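Local structure of Fe-superoxide dismutase homolog (Plasmodium berghei, 2A03) at residues 28-31 against 32-36; 185-188 against 189-193. The protein probably converts superoxide radicals to hydrogen peroxide and oxygen, as a metal-dependent member of the iron/manganese superoxide dismutase family. All coordinates share one frame; numbering follows the deposited sequence.

Contact 1. Residues 28-31 against 32-36; sequences SEET and LSFHY. With MN (manganese (II) ion), chain C.
Residues 28-36 form the capped first turns of helix 29-51, the first helix of the alpha-hairpin domain, which carries a metal ligand, His35. Across the first turn, Leu32 N bonds to Ser28 O and Ser33 N to Glu29 O. Ser28 is the N-cap: its OG accepts from Thr31 N at 3.0 Å. The same OG also bonds to Asp175, and Thr31 OG1 bonds to the other carboxylate oxygen of that residue. One aspartate thus holds both the cap and the first turn.

Glu30 O is gripped twice. Phe34 N donates to Glu30 O at 3.0 Å in the helical i to i+4 pattern. Ser33 OG donates to Glu30 O at 2.9 Å. Both donors come from the same face of the carbonyl plane. The serine can fold back because its OG lies between its own backbone N and carbonyl carbon (chi1 77°). Glu30 and Phe34 run side by side. Glu30 CG meets the ring in plane at its edge, 3.7 Å from Phe34 CE2. The carboxylate is turned 45° from the ring and forms a salt bridge through OE2 with Arg177 of the second subunit.

In iron/manganese superoxide dismutases the metal sits between the two domains, and the first helix supplies one histidine. Here His35 N bonds to Thr31 O at 2.7 Å. This ties the backbone of the ligand to the capped turn. The imidazole extends from the helix with CG opposite the backbone N (chi1 -156°), and NE2 binds manganese at 2.1 Å. A water lies 2.3 Å from the manganese. His82, Asp166 and His170 supply the other protein ligands.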
ATOM      1  N   SER A  28      -1.656   5.287  18.224  1.00 28.47           N
ATOM      2  CA  SER A  28      -0.561   5.612  19.126  1.00 28.44           C
ATOM      3  C   SER A  28       0.169   6.925  18.791  1.00 28.20           C
ATOM      4  O   SER A  28       0.126   7.437  17.660  1.00 27.27           O
ATOM      5  CB  SER A  28       0.446   4.458  19.203  1.00 26.83           C
ATOM      6  OG  SER A  28       1.314   4.467  18.096  1.00 24.89           O
ATOM      7  N   GLU A  29       0.828   7.444  19.816  1.00 28.79           N
ATOM      8  CA  GLU A  29       1.734   8.574  19.706  1.00 29.45           C
ATOM      9  C   GLU A  29       2.812   8.334  18.667  1.00 28.50           C
ATOM     10  O   GLU A  29       3.070   9.204  17.827  1.00 28.26           O
ATOM     11  CB  GLU A  29       2.370   8.864  21.054  1.00 28.39           C
ATOM     12  CG  GLU A  29       3.119  10.160  21.090  1.00 30.87           C
ATOM     13  CD  GLU A  29       3.944  10.305  22.352  1.00 33.88           C
ATOM     14  OE1 GLU A  29       4.955   9.574  22.509  1.00 46.66           O
ATOM     15  OE2 GLU A  29       3.587  11.152  23.185  1.00 40.78           O
ATOM     16  N   GLU A  30       3.419   7.154  18.706  1.00 28.20           N
ATOM     17  CA  GLU A  30       4.413   6.805  17.716  1.00 29.63           C
ATOM     18  C   GLU A  30       3.847   6.831  16.285  1.00 31.47           C
ATOM     19  O   GLU A  30       4.509   7.320  15.359  1.00 32.50           O
ATOM     20  CB  GLU A  30       5.026   5.444  18.027  1.00 29.43           C
ATOM     21  CG  GLU A  30       6.062   4.988  17.004  1.00 28.42           C
ATOM     22  CD  GLU A  30       6.656   3.635  17.340  1.00 28.92           C
ATOM     23  OE1 GLU A  30       6.219   3.021  18.347  1.00 25.63           O
ATOM     24  OE2 GLU A  30       7.567   3.197  16.591  1.00 26.98           O
ATOM     25  N   THR A  31       2.631   6.325  16.096  1.00 32.06           N
ATOM     26  CA  THR A  31       2.014   6.359  14.777  1.00 32.20           C
ATOM     27  C   THR A  31       1.845   7.797  14.301  1.00 32.32           C
ATOM     28  O   THR A  31       2.237   8.133  13.190  1.00 33.67           O
ATOM     29  CB  THR A  31       0.668   5.604  14.743  1.00 31.78           C
ATOM     30  OG1 THR A  31       0.916   4.200  14.780  1.00 34.90           O
ATOM     31  CG2 THR A  31      -0.123   5.896  13.471  1.00 32.61           C
ATOM     32  N   LEU A  32       1.269   8.656  15.120  1.00 32.85           N
ATOM     33  CA  LEU A  32       1.119  10.058  14.714  1.00 33.66           C
ATOM     34  C   LEU A  32       2.437  10.721  14.361  1.00 33.06           C
ATOM     35  O   LEU A  32       2.489  11.517  13.428  1.00 33.18           O
ATOM     36  CB  LEU A  32       0.421  10.885  15.789  1.00 33.17           C
ATOM     37  CG  LEU A  32      -1.027  11.137  15.436  1.00 35.79           C
ATOM     38  CD1 LEU A  32      -1.727   9.825  15.355  1.00 37.18           C
ATOM     39  CD2 LEU A  32      -1.710  12.068  16.452  1.00 37.35           C
ATOM     40  N   SER A  33       3.491  10.415  15.111  1.00 33.00           N
ATOM     41  CA  SER A  33       4.767  11.038  14.860  1.00 33.83           C
ATOM     42  C   SER A  33       5.346  10.587  13.529  1.00 32.34           C
ATOM     43  O   SER A  33       5.832  11.411  12.785  1.00 33.91           O
ATOM     44  CB  SER A  33       5.769  10.801  16.013  1.00 34.79           C
ATOM     45  OG  SER A  33       6.301   9.497  15.963  1.00 42.25           O
ATOM     46  N   PHE A  34       5.285   9.301  13.206  1.00 30.74           N
ATOM     47  CA  PHE A  34       5.764   8.851  11.891  1.00 30.81           C
ATOM     48  C   PHE A  34       4.810   9.316  10.774  1.00 31.40           C
ATOM     49  O   PHE A  34       5.243   9.849   9.749  1.00 32.39           O
ATOM     50  CB  PHE A  34       5.964   7.324  11.840  1.00 27.99           C
ATOM     51  CG  PHE A  34       7.249   6.864  12.457  1.00 28.46           C
ATOM     52  CD1 PHE A  34       8.447   6.930  11.739  1.00 28.61           C
ATOM     53  CD2 PHE A  34       7.285   6.378  13.755  1.00 27.64           C
ATOM     54  CE1 PHE A  34       9.674   6.522  12.325  1.00 25.57           C
ATOM     55  CE2 PHE A  34       8.500   5.962  14.344  1.00 27.29           C
ATOM     56  CZ  PHE A  34       9.690   6.036  13.628  1.00 23.91           C
ATOM     57  N   HIS A  35       3.513   9.127  10.991  1.00 31.15           N
ATOM     58  CA  HIS A  35       2.510   9.425   9.981  1.00 31.09           C
ATOM     59  C   HIS A  35       2.473  10.920   9.643  1.00 31.00           C
ATOM     60  O   HIS A  35       2.379  11.289   8.478  1.00 29.90           O
ATOM     61  CB  HIS A  35       1.139   8.953  10.470  1.00 31.57           C
ATOM     62  CG  HIS A  35       0.159   8.664   9.378  1.00 31.13           C
ATOM     63  ND1 HIS A  35      -1.026   7.998   9.611  1.00 30.40           N
ATOM     64  CD2 HIS A  35       0.194   8.929   8.048  1.00 32.95           C
ATOM     65  CE1 HIS A  35      -1.688   7.881   8.471  1.00 33.03           C
ATOM     66  NE2 HIS A  35      -0.964   8.428   7.505  1.00 31.61           N
ATOM     67  N   TYR A  36       2.548  11.774  10.661  1.00 31.87           N
ATOM     68  CA  TYR A  36       2.538  13.228  10.449  1.00 31.53           C
ATOM     69  C   TYR A  36       3.942  13.799  10.151  1.00 32.24           C
ATOM     70  O   TYR A  36       4.117  14.509   9.153  1.00 31.63           O
ATOM     71  CB  TYR A  36       1.921  13.927  11.655  1.00 31.72           C
ATOM     72  CG  TYR A  36       1.847  15.450  11.567  1.00 31.76           C
ATOM     73  CD1 TYR A  36       0.956  16.072  10.716  1.00 30.10           C
ATOM     74  CD2 TYR A  36       2.677  16.254  12.343  1.00 34.14           C
ATOM     75  CE1 TYR A  36       0.866  17.435  10.650  1.00 31.88           C
ATOM     76  CE2 TYR A  36       2.616  17.644  12.273  1.00 32.37           C
ATOM     77  CZ  TYR A  36       1.698  18.225  11.426  1.00 33.54           C
ATOM     78  OH  TYR A  36       1.593  19.590  11.338  1.00 32.09           O
TER
HETATM   79 MN    MN C 200      -1.266   8.037   5.416  1.00 25.32          MN
HETATM   80  O   HOH W   1      -1.782   7.579   3.210  1.00 28.56           O

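Contact 2. Residues 185-188 against 189-193; sequences KAWW and NLVNW
With CG opposite the backbone N (chi1 -179°), the indole of Trp187 swings back to Val191, whose CG2 also lies opposite its own N. The contact is the turn where helix 180-187 of the C-terminal domain gives way to the loop leading to helix 193-204. Val191 CB sits over one face of the Trp187 six-membered ring, 4.3 Å from its centroid, in a CH-pi contact. The valine bridges three tryptophans. Its CG1 lies 4.2 Å from Trp188 CE3, and its CG2 lies over a face of the Trp193 ring, offset toward the rim. The two neighbouring indoles also meet: Trp187 CZ3 stands 3.7 Å above the plane of Trp188, whose NE1 bonds to Ser120.

At the helix end the backbone bonds span three residues: Asn189 N bonds to Ala186 O at 3.0 Å, and Leu190 N to Trp187 O at 2.9 Å. Val191 N adds a weak bond to Trp187 O, four residues back. The Asn189 amide folds over the helix end, where ND2 gives Ala186 O a second, weak bond of 3.4 Å.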
ATOM      1  N   LYS A 185     -11.861  -0.605  14.041  1.00 31.77           N
ATOM      2  CA  LYS A 185     -12.669  -0.523  15.264  1.00 33.54           C
ATOM      3  C   LYS A 185     -12.219   0.644  16.137  1.00 32.75           C
ATOM      4  O   LYS A 185     -13.044   1.414  16.628  1.00 32.19           O
ATOM      5  CB  LYS A 185     -12.625  -1.823  16.068  1.00 34.34           C
ATOM      6  CG  LYS A 185     -13.425  -2.923  15.437  1.00 37.83           C
ATOM      7  CD  LYS A 185     -13.492  -4.182  16.328  1.00 38.41           C
ATOM      8  CE  LYS A 185     -14.046  -5.395  15.533  1.00 39.91           C
ATOM      9  NZ  LYS A 185     -15.534  -5.273  15.264  1.00 42.58           N
ATOM     10  N   ALA A 186     -10.906   0.773  16.312  1.00 31.51           N
ATOM     11  CA  ALA A 186     -10.336   1.882  17.052  1.00 31.47           C
ATOM     12  C   ALA A 186     -10.712   3.250  16.475  1.00 30.95           C
ATOM     13  O   ALA A 186     -11.002   4.195  17.215  1.00 31.74           O
ATOM     14  CB  ALA A 186      -8.839   1.741  17.097  1.00 32.37           C
ATOM     15  N   TRP A 187     -10.682   3.366  15.158  1.00 30.16           N
ATOM     16  CA  TRP A 187     -10.983   4.619  14.506  1.00 30.26           C
ATOM     17  C   TRP A 187     -12.391   5.158  14.818  1.00 29.59           C
ATOM     18  O   TRP A 187     -12.585   6.374  14.825  1.00 29.94           O
ATOM     19  CB  TRP A 187     -10.761   4.486  13.000  1.00 30.75           C
ATOM     20  CG  TRP A 187     -11.010   5.731  12.223  1.00 31.40           C
ATOM     21  CD1 TRP A 187     -10.120   6.752  11.981  1.00 32.82           C
ATOM     22  CD2 TRP A 187     -12.223   6.099  11.566  1.00 32.03           C
ATOM     23  NE1 TRP A 187     -10.714   7.724  11.217  1.00 31.31           N
ATOM     24  CE2 TRP A 187     -12.003   7.352  10.950  1.00 30.92           C
ATOM     25  CE3 TRP A 187     -13.474   5.496  11.439  1.00 31.40           C
ATOM     26  CZ2 TRP A 187     -12.990   8.008  10.222  1.00 32.62           C
ATOM     27  CZ3 TRP A 187     -14.452   6.154  10.719  1.00 32.08           C
ATOM     28  CH2 TRP A 187     -14.208   7.399  10.122  1.00 30.81           C
ATOM     29  N   TRP A 188     -13.365   4.291  15.094  1.00 29.54           N
ATOM     30  CA  TRP A 188     -14.705   4.798  15.441  1.00 30.01           C
ATOM     31  C   TRP A 188     -14.730   5.562  16.778  1.00 30.36           C
ATOM     32  O   TRP A 188     -15.632   6.386  17.013  1.00 30.79           O
ATOM     33  CB  TRP A 188     -15.741   3.695  15.443  1.00 29.58           C
ATOM     34  CG  TRP A 188     -15.985   3.158  14.080  1.00 28.95           C
ATOM     35  CD1 TRP A 188     -15.535   1.983  13.591  1.00 29.00           C
ATOM     36  CD2 TRP A 188     -16.736   3.776  13.033  1.00 28.65           C
ATOM     37  NE1 TRP A 188     -15.950   1.816  12.302  1.00 29.83           N
ATOM     38  CE2 TRP A 188     -16.687   2.906  11.923  1.00 30.39           C
ATOM     39  CE3 TRP A 188     -17.444   4.979  12.920  1.00 28.85           C
ATOM     40  CZ2 TRP A 188     -17.326   3.198  10.699  1.00 28.70           C
ATOM     41  CZ3 TRP A 188     -18.069   5.276  11.708  1.00 29.03           C
ATOM     42  CH2 TRP A 188     -18.004   4.387  10.612  1.00 29.04           C
ATOM     43  N   ASN A 189     -13.722   5.318  17.619  1.00 29.50           N
ATOM     44  CA  ASN A 189     -13.551   6.065  18.868  1.00 30.16           C
ATOM     45  C   ASN A 189     -12.982   7.469  18.645  1.00 29.70           C
ATOM     46  O   ASN A 189     -12.940   8.273  19.575  1.00 28.63           O
ATOM     47  CB  ASN A 189     -12.643   5.304  19.840  1.00 29.90           C
ATOM     48  CG  ASN A 189     -13.231   3.987  20.261  1.00 28.90           C
ATOM     49  OD1 ASN A 189     -14.314   3.947  20.813  1.00 31.98           O
ATOM     50  ND2 ASN A 189     -12.538   2.902  19.974  1.00 28.77           N
ATOM     51  N   LEU A 190     -12.562   7.743  17.413  1.00 29.40           N
ATOM     52  CA  LEU A 190     -11.840   8.981  17.094  1.00 31.06           C
ATOM     53  C   LEU A 190     -12.596   9.939  16.168  1.00 31.83           C
ATOM     54  O   LEU A 190     -12.269  11.122  16.099  1.00 32.56           O
ATOM     55  CB  LEU A 190     -10.496   8.633  16.440  1.00 30.34           C
ATOM     56  CG  LEU A 190      -9.512   7.878  17.331  1.00 28.25           C
ATOM     57  CD1 LEU A 190      -8.224   7.582  16.595  1.00 31.39           C
ATOM     58  CD2 LEU A 190      -9.243   8.660  18.606  1.00 30.22           C
ATOM     59  N   VAL A 191     -13.585   9.415  15.454  1.00 32.83           N
ATOM     60  CA  VAL A 191     -14.254  10.152  14.397  1.00 33.80           C
ATOM     61  C   VAL A 191     -14.853  11.466  14.906  1.00 33.64           C
ATOM     62  O   VAL A 191     -15.563  11.501  15.905  1.00 34.70           O
ATOM     63  CB  VAL A 191     -15.297   9.275  13.605  1.00 34.06           C
ATOM     64  CG1 VAL A 191     -16.302   8.678  14.514  1.00 37.81           C
ATOM     65  CG2 VAL A 191     -16.003  10.121  12.559  1.00 35.65           C
ATOM     66  N   ASN A 192     -14.492  12.545  14.215  1.00 33.27           N
ATOM     67  CA  ASN A 192     -14.853  13.911  14.578  1.00 32.78           C
ATOM     68  C   ASN A 192     -16.156  14.347  13.900  1.00 32.42           C
ATOM     69  O   ASN A 192     -16.150  14.817  12.759  1.00 32.04           O
ATOM     70  CB  ASN A 192     -13.700  14.846  14.173  1.00 33.16           C
ATOM     71  CG  ASN A 192     -13.824  16.235  14.776  1.00 33.20           C
ATOM     72  OD1 ASN A 192     -14.920  16.733  15.020  1.00 28.64           O
ATOM     73  ND2 ASN A 192     -12.692  16.869  15.002  1.00 31.40           N
ATOM     74  N   TRP A 193     -17.272  14.184  14.613  1.00 32.32           N
ATOM     75  CA  TRP A 193     -18.590  14.533  14.090  1.00 31.94           C
ATOM     76  C   TRP A 193     -18.765  16.038  13.895  1.00 32.50           C
ATOM     77  O   TRP A 193     -19.572  16.462  13.062  1.00 34.54           O
ATOM     78  CB  TRP A 193     -19.716  13.959  14.986  1.00 30.98           C
ATOM     79  CG  TRP A 193     -19.695  12.449  15.046  1.00 29.43           C
ATOM     80  CD1 TRP A 193     -19.495  11.674  16.148  1.00 29.08           C
ATOM     81  CD2 TRP A 193     -19.873  11.545  13.944  1.00 28.59           C
ATOM     82  NE1 TRP A 193     -19.533  10.341  15.801  1.00 30.79           N
ATOM     83  CE2 TRP A 193     -19.768  10.233  14.457  1.00 28.53           C
ATOM     84  CE3 TRP A 193     -20.109  11.720  12.575  1.00 27.26           C
ATOM     85  CZ2 TRP A 193     -19.893   9.099  13.653  1.00 29.46           C
ATOM     86  CZ3 TRP A 193     -20.237  10.596  11.772  1.00 30.22           C
ATOM     87  CH2 TRP A 193     -20.120   9.293  12.314  1.00 30.06           C
TER

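In the fold
Contact 1 comes first along the chain, at the start of helix 29-51 in the alpha-hairpin domain. Contact 2 follows in the C-terminal domain, between helices 180-187 and 193-204. Their centres are 16 Å apart, and their nearest atoms are about 7 Å apart without touching. Contact 1 supplies a manganese ligand directly and reaches the second subunit. Contact 2 supplies none, but the Trp187 side chain lies about 7 Å from that of Asp166, the ligand that ends strand 160-166. Trp187 and Val191 pack on that strand. The metal site thus draws ligands from both domains, and contact 2 packs beside the strand that carries one of them.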